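Local coordinates for protein arsenic responsive repressor ArsR (Corynebacterium glutamicum ATCC 13032, PDB 6J0E) that probably represses transcription as a winged helix-turn-helix dimer that binds operator DNA and leaves it when arsenite is bound, at residues B[25-28]-B[29-32]; B[58-61]-B[62-66]. All coordinates share one frame; numbering follows the deposited sequence.

Overall arrangement
From the N terminus the chain passes through the short helix 20-24 and a beta turn into helix 28-38. Interaction 1 sits at this junction, turning the chain from one helix into the next, on the side where helix 102-111 and the second subunit pack. Helix 41-52 then leads to interaction 2, where the short, weakly bonded edge strand 58-59 of the three-stranded antiparallel sheet runs into helix 60-67, flanked by helices 41-52 and 71-83. The two follow in series, neither nested nor crossed, each being a local helix start. Their centres lie 32 Å apart, on opposite sides of the chain's centre: 25-32 belongs to the dimer side, 58-66 to the helix-turn-helix side.

Interaction 1: B[25-28]-B[29-32]; sequences SDES and EHYA
Glu-27 leans over the ring of Tyr-31 and beside that of His-30. Its CB stands 4.2 Å from Tyr-31 CE2. With CG anti to the backbone N (chi1 -165°) and the chain extended beyond it, CG comes 3.7 Å from His-30 CB and rides above one face of the Tyr-31 ring, offset toward the rim. Farther out the carboxylate divides between the two rings: OE1 ends 3.6 Å from Tyr-31 OH, and OE2 lies 3.4 Å from His-30 CD2. The Glu-27 and His-30 side chains run alongside and point the same way, the carboxylate turned only 16° from the imidazole plane. The backbone beneath is the start of helix 28-38, entered through a type I beta turn from Ser-25 to Ser-28, in which Ser-25 OG accepts a capping bond from Glu-27 N and also bonds to Pro-22 O. Helical i to i+4 bonds run from Tyr-31 N to Glu-27 O (2.9 Å, N-H...O angle 163°) and from Ala-32 N to Ser-28 O. Two waters bridge Asp-26 O to the first turn: both donate to that oxygen, one accepting from His-30 N and the other from Glu-29 N. Tyr-31 also packs on Leu-108 and Val-111 of helix 102-111 and on Leu-44 of the second subunit, while its hydroxyl makes a weak hydrogen bond to Glu-107.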
# COMPACT_ATOMS: atom_id res chain seq x y z
N SER B 25 3.12 0.07 -15.74
CA SER B 25 3.25 -1.17 -16.44
C SER B 25 1.88 -1.73 -16.76
O SER B 25 0.89 -1.36 -16.18
CB SER B 25 4.04 -2.22 -15.59
OG SER B 25 3.26 -2.61 -14.54
N ASP B 26 1.91 -2.68 -17.69
CA ASP B 26 0.68 -3.38 -18.09
C ASP B 26 0.23 -4.35 -16.97
O ASP B 26 -0.85 -4.89 -17.05
CB ASP B 26 1.02 -4.18 -19.36
CG ASP B 26 1.04 -3.36 -20.60
OD1 ASP B 26 0.70 -2.16 -20.59
OD2 ASP B 26 1.41 -3.99 -21.65
N GLU B 27 1.00 -4.45 -15.89
CA GLU B 27 0.55 -5.17 -14.69
C GLU B 27 -0.38 -4.28 -13.79
O GLU B 27 -0.98 -4.72 -12.78
CB GLU B 27 1.75 -5.79 -13.94
CG GLU B 27 1.35 -6.86 -12.90
CD GLU B 27 2.52 -7.59 -12.28
OE1 GLU B 27 3.66 -7.16 -12.52
OE2 GLU B 27 2.30 -8.61 -11.55
N SER B 28 -0.58 -2.99 -14.20
CA SER B 28 -1.35 -2.16 -13.33
C SER B 28 -2.83 -2.64 -13.11
O SER B 28 -3.38 -2.58 -12.05
CB SER B 28 -1.31 -0.72 -13.91
OG SER B 28 -2.09 -0.65 -15.02
N GLU B 29 -3.42 -3.29 -14.12
CA GLU B 29 -4.76 -3.78 -13.94
C GLU B 29 -4.76 -4.94 -12.88
O GLU B 29 -5.65 -5.01 -12.06
CB GLU B 29 -5.40 -4.28 -15.24
CG GLU B 29 -6.87 -4.68 -15.00
CD GLU B 29 -7.58 -5.21 -16.22
OE1 GLU B 29 -6.96 -5.36 -17.31
OE2 GLU B 29 -8.78 -5.50 -16.03
N HIS B 30 -3.66 -5.74 -12.84
CA HIS B 30 -3.47 -6.76 -11.83
C HIS B 30 -3.34 -6.17 -10.46
O HIS B 30 -3.92 -6.63 -9.56
CB HIS B 30 -2.25 -7.61 -12.26
CG HIS B 30 -1.97 -8.71 -11.31
ND1 HIS B 30 -2.99 -9.56 -10.96
CD2 HIS B 30 -0.91 -9.00 -10.55
CE1 HIS B 30 -2.53 -10.40 -10.03
NE2 HIS B 30 -1.27 -10.09 -9.78
N TYR B 31 -2.48 -5.11 -10.30
CA TYR B 31 -2.40 -4.43 -9.06
C TYR B 31 -3.75 -3.94 -8.56
O TYR B 31 -4.09 -3.98 -7.41
CB TYR B 31 -1.41 -3.28 -9.14
CG TYR B 31 0.03 -3.72 -9.36
CD1 TYR B 31 0.49 -4.76 -8.59
CD2 TYR B 31 0.85 -3.15 -10.31
CE1 TYR B 31 1.80 -5.16 -8.71
CE2 TYR B 31 2.14 -3.55 -10.46
CZ TYR B 31 2.60 -4.54 -9.69
OH TYR B 31 3.91 -5.06 -9.57
N ALA B 32 -4.57 -3.35 -9.43
CA ALA B 32 -5.87 -2.93 -9.02
C ALA B 32 -6.78 -4.09 -8.61
O ALA B 32 -7.52 -4.00 -7.64
CB ALA B 32 -6.54 -2.15 -10.19
O HOH W 1 -2.65 -6.24 -15.53
O HOH W 2 -2.86 -3.18 -17.21

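Interaction 2: B[58-61]-B[62-66]; sequences VSVN and ELTDL
Chi1 of 68° sets Ser-59 OG between its own backbone N and carbonyl carbon, turned to the opening of helix 60-67, where it accepts from Glu-62 N at 3.2 Å (N-H...O angle 155°). The same N-H makes a weak second bond to Ser-59 O, whose stronger donor is Leu-63 N, at 3.1 Å. Thr-64, five residues on, has a like chi1: 59° swings OG1 back to donate to Asn-61 O, 2.8 Å away. That oxygen also accepts from Asp-65 N, and both donors reach it from the same face of the carbonyl plane, so two bonds grip one helical carbonyl. Thr-64 CG2 lies 3.4 Å from Val-60 O, the oxygen that accepts from Thr-64 N. Before the cap, Val-58 projects CG1 into the angle between two side chains. It rests 3.8 Å from Leu-63 CG in an apolar contact and crosses the extended chain of Glu-62 at about a right angle, 3.6 Å from OE1. Leu-50 of helix 41-52 meets both Val-58 and Leu-63, and Ile-74 of helix 71-83 touches Val-60 and Thr-64. This is a serine N-cap where a short edge strand runs into a helix, here opening the first helix of what is, by family, the helix-turn-helix of an ArsR-type winged-helix domain.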
# COMPACT_ATOMS: atom_id res chain seq x y z
N VAL B 58 -1.36 -21.05 9.88
CA VAL B 58 -2.48 -21.24 10.81
C VAL B 58 -3.57 -22.06 10.06
O VAL B 58 -3.77 -21.87 8.86
CB VAL B 58 -2.92 -19.82 11.28
CG1 VAL B 58 -4.18 -19.82 12.10
CG2 VAL B 58 -1.79 -19.16 12.10
N SER B 59 -4.27 -22.95 10.76
CA SER B 59 -5.45 -23.62 10.22
C SER B 59 -6.74 -22.78 10.21
O SER B 59 -6.94 -21.91 11.02
CB SER B 59 -5.76 -24.90 10.99
OG SER B 59 -6.18 -24.52 12.27
N VAL B 60 -7.63 -23.13 9.32
CA VAL B 60 -8.98 -22.52 9.36
C VAL B 60 -9.63 -22.62 10.74
O VAL B 60 -10.20 -21.63 11.20
CB VAL B 60 -9.86 -23.08 8.29
CG1 VAL B 60 -11.21 -22.37 8.28
CG2 VAL B 60 -9.18 -22.88 6.96
N ASN B 61 -9.55 -23.75 11.40
CA ASN B 61 -10.14 -23.96 12.77
C ASN B 61 -9.62 -22.96 13.76
O ASN B 61 -10.38 -22.41 14.52
CB ASN B 61 -9.86 -25.31 13.37
CG ASN B 61 -10.92 -26.26 13.06
OD1 ASN B 61 -11.56 -26.12 12.01
ND2 ASN B 61 -11.11 -27.24 13.92
N GLU B 62 -8.33 -22.68 13.69
CA GLU B 62 -7.75 -21.73 14.62
C GLU B 62 -8.26 -20.30 14.30
O GLU B 62 -8.57 -19.50 15.20
CB GLU B 62 -6.23 -21.84 14.55
CG GLU B 62 -5.49 -20.90 15.51
CD GLU B 62 -3.93 -21.02 15.55
OE1 GLU B 62 -3.29 -21.91 14.93
OE2 GLU B 62 -3.32 -20.14 16.21
N LEU B 63 -8.42 -19.99 13.02
CA LEU B 63 -8.81 -18.63 12.70
C LEU B 63 -10.31 -18.45 13.04
O LEU B 63 -10.74 -17.37 13.38
CB LEU B 63 -8.63 -18.24 11.14
CG LEU B 63 -7.18 -17.92 10.74
CD1 LEU B 63 -7.18 -18.05 9.20
CD2 LEU B 63 -6.84 -16.56 11.37
N THR B 64 -11.11 -19.54 12.89
CA THR B 64 -12.58 -19.37 13.19
C THR B 64 -12.69 -19.15 14.73
O THR B 64 -13.52 -18.32 15.14
CB THR B 64 -13.45 -20.54 12.85
OG1 THR B 64 -12.94 -21.62 13.59
CG2 THR B 64 -13.47 -20.89 11.31
N ASP B 65 -11.91 -19.85 15.53
CA ASP B 65 -11.91 -19.61 16.96
C ASP B 65 -11.49 -18.12 17.27
O ASP B 65 -12.11 -17.44 18.13
CB ASP B 65 -11.03 -20.72 17.62
CG ASP B 65 -11.37 -20.98 19.15
OD1 ASP B 65 -12.54 -20.87 19.63
OD2 ASP B 65 -10.41 -21.31 19.84
N LEU B 66 -10.42 -17.67 16.64
CA LEU B 66 -9.84 -16.31 16.92
C LEU B 66 -10.85 -15.21 16.52
O LEU B 66 -11.00 -14.16 17.20
CB LEU B 66 -8.45 -16.13 16.23
CG LEU B 66 -7.22 -16.91 16.71
CD1 LEU B 66 -6.11 -16.65 15.76
CD2 LEU B 66 -6.81 -16.42 18.13